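Local coordinates for protein member of s1p family of ribosomal proteins (Pyrococcus furiosus, PDB 5YH1) that binds manganese through its DHH domain and is probably an exonuclease acting on nucleic acids, this chain being the DHH-domain part of a longer S1-family protein, at residues L400-V405 with E420-E425. Residues are numbered along the deposited sequence; the frame is centred on the assembly and turned at random.
Sequences LPDAGV and EGKRKE
Asp402 and Lys422 form a salt bridge, with NZ of Lys422 lying 2.9 Å from OD2 of Asp402. The ammonium comes to the syn side of that oxygen but sits 29° out of the carboxylate plane, so it meets the group somewhat from above; OD1 of Asp402 is further from the same NZ, at 3.7 Å, and the grip is one-sided. The two side chains cross at about a right angle. Lys422 gets there by folding up: its chain bends at chi2 (-45°), again at chi3 and at chi4, which carries NZ over to the acid. With CG between its backbone N and carbonyl carbon (chi1 65°), Asp402 brings its carboxylate nearer to Lys422 than its CB direction alone would suggest. OD2 also has a weak hydrogen bond with NE2 of His314 of the second subunit, while Tyr334 of that subunit packs on Lys422, so the bridge sits beside the subunit interface. In the C-terminal part of the chain, consistent with the DHHA1-type domain of DHH-family proteins and away from the manganese site, loop 400-405 leads from helix 389-399 into strand 406-409, outermost of its mixed sheet within this chain, and a hairpin with strand 413-417 brings the chain back to Lys422, the N-cap residue of helix 423-435. Lower down the lysine, its CB rests against CB of Ala403 at 3.6 Å, and CG lies 3.8 Å from the same methyl. With the lysine cut back to an alanine here, the Asp402 carboxylate would probably lose its charge partner from this helix start, and the Ala403 methyl its contact with CG. Further along, CD1 of Leu400 makes van der Waals contact with the backbone O of Glu425 at 3.8 Å, and the leucine continues onto Val426 and Ala429 of helix 423-435, with Ala403 also reaching Val426.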
loop_
_atom_site.group_PDB
_atom_site.type_symbol
_atom_site.label_atom_id
_atom_site.label_comp_id
_atom_site.label_asym_id
_atom_site.label_seq_id
_atom_site.Cartn_x
_atom_site.Cartn_y
_atom_site.Cartn_z
ATOM N N LEU A 400 30.840 3.378 18.204
ATOM C CA LEU A 400 30.648 3.703 16.782
ATOM C C LEU A 400 29.529 4.724 16.666
ATOM O O LEU A 400 28.447 4.414 16.160
ATOM C CB LEU A 400 30.291 2.439 15.986
ATOM C CG LEU A 400 31.267 1.268 16.095
ATOM C CD1 LEU A 400 30.674 -0.004 15.498
ATOM C CD2 LEU A 400 32.585 1.605 15.421
ATOM N N PRO A 401 29.779 5.953 17.156
ATOM C CA PRO A 401 28.715 6.968 17.215
ATOM C C PRO A 401 28.201 7.415 15.834
ATOM O O PRO A 401 27.054 7.849 15.710
ATOM C CB PRO A 401 29.370 8.128 17.989
ATOM C CG PRO A 401 30.850 7.914 17.869
ATOM C CD PRO A 401 31.066 6.441 17.693
ATOM N N ASP A 402 29.028 7.261 14.806
ATOM C CA ASP A 402 28.654 7.595 13.425
ATOM C C ASP A 402 27.962 6.457 12.650
ATOM O O ASP A 402 27.684 6.606 11.464
ATOM C CB ASP A 402 29.914 8.005 12.653
ATOM C CG ASP A 402 30.892 6.860 12.499
ATOM O OD1 ASP A 402 30.948 5.994 13.419
ATOM O OD2 ASP A 402 31.612 6.815 11.478
ATOM N N ALA A 403 27.693 5.319 13.287
ATOM C CA ALA A 403 27.141 4.171 12.556
ATOM C C ALA A 403 25.618 4.020 12.689
ATOM O O ALA A 403 25.044 3.067 12.159
ATOM C CB ALA A 403 27.836 2.897 12.992
ATOM N N GLY A 404 24.968 4.939 13.400
ATOM C CA GLY A 404 23.506 4.921 13.543
ATOM C C GLY A 404 22.956 3.672 14.220
ATOM O O GLY A 404 21.866 3.211 13.885
ATOM N N VAL A 405 23.699 3.132 15.181
ATOM C CA VAL A 405 23.307 1.889 15.846
ATOM C C VAL A 405 22.079 2.100 16.726
ATOM O O VAL A 405 22.007 3.061 17.478
ATOM C CB VAL A 405 24.448 1.316 16.701
ATOM C CG1 VAL A 405 23.990 0.053 17.416
ATOM C CG2 VAL A 405 25.674 1.028 15.838
ATOM N N GLU A 420 24.093 1.243 6.485
ATOM C CA GLU A 420 24.598 0.189 5.604
ATOM C C GLU A 420 26.099 0.287 5.371
ATOM O O GLU A 420 26.799 -0.729 5.325
ATOM C CB GLU A 420 23.857 0.205 4.266
ATOM C CG GLU A 420 24.435 -0.749 3.231
ATOM C CD GLU A 420 23.602 -0.821 1.963
ATOM O OE1 GLU A 420 24.024 -1.548 1.039
ATOM O OE2 GLU A 420 22.539 -0.164 1.882
ATOM N N GLY A 421 26.598 1.512 5.243
ATOM C CA GLY A 421 28.014 1.741 5.015
ATOM C C GLY A 421 28.911 1.447 6.202
ATOM O O GLY A 421 30.123 1.454 6.051
ATOM N N LYS A 422 28.336 1.200 7.381
ATOM C CA LYS A 422 29.123 0.819 8.555
ATOM C C LYS A 422 28.817 -0.617 9.021
ATOM O O LYS A 422 29.132 -0.975 10.157
ATOM C CB LYS A 422 28.880 1.803 9.711
ATOM C CG LYS A 422 29.272 3.263 9.465
ATOM C CD LYS A 422 30.635 3.450 8.809
ATOM C CE LYS A 422 31.799 3.025 9.682
ATOM N NZ LYS A 422 32.289 4.166 10.496
ATOM N N ARG A 423 28.219 -1.435 8.154
ATOM C CA ARG A 423 27.827 -2.788 8.545
ATOM C C ARG A 423 29.003 -3.629 9.042
ATOM O O ARG A 423 28.934 -4.226 10.111
ATOM C CB ARG A 423 27.144 -3.538 7.406
ATOM C CG ARG A 423 26.735 -4.941 7.845
ATOM C CD ARG A 423 25.905 -5.656 6.806
ATOM N NE ARG A 423 26.707 -6.009 5.651
ATOM C CZ ARG A 423 26.241 -6.668 4.600
ATOM N NH1 ARG A 423 27.043 -6.935 3.579
ATOM N NH2 ARG A 423 24.971 -7.049 4.567
ATOM N N LYS A 424 30.061 -3.679 8.246
ATOM C CA LYS A 424 31.253 -4.458 8.569
ATOM C C LYS A 424 31.755 -4.107 9.981
ATOM O O LYS A 424 31.982 -4.998 10.800
ATOM C CB LYS A 424 32.336 -4.176 7.533
ATOM C CG LYS A 424 33.545 -5.096 7.553
ATOM C CD LYS A 424 34.734 -4.388 6.907
ATOM C CE LYS A 424 35.686 -5.345 6.211
ATOM N NZ LYS A 424 36.374 -6.253 7.166
ATOM N N GLU A 425 31.901 -2.809 10.261
ATOM C CA GLU A 425 32.413 -2.347 11.549
ATOM C C GLU A 425 31.470 -2.700 12.703
ATOM O O GLU A 425 31.917 -3.114 13.766
ATOM C CB GLU A 425 32.666 -0.829 11.540
ATOM C CG GLU A 425 33.835 -0.374 10.674
ATOM C CD GLU A 425 33.456 -0.091 9.223
ATOM O OE1 GLU A 425 34.189 0.678 8.574
ATOM O OE2 GLU A 425 32.439 -0.616 8.711
#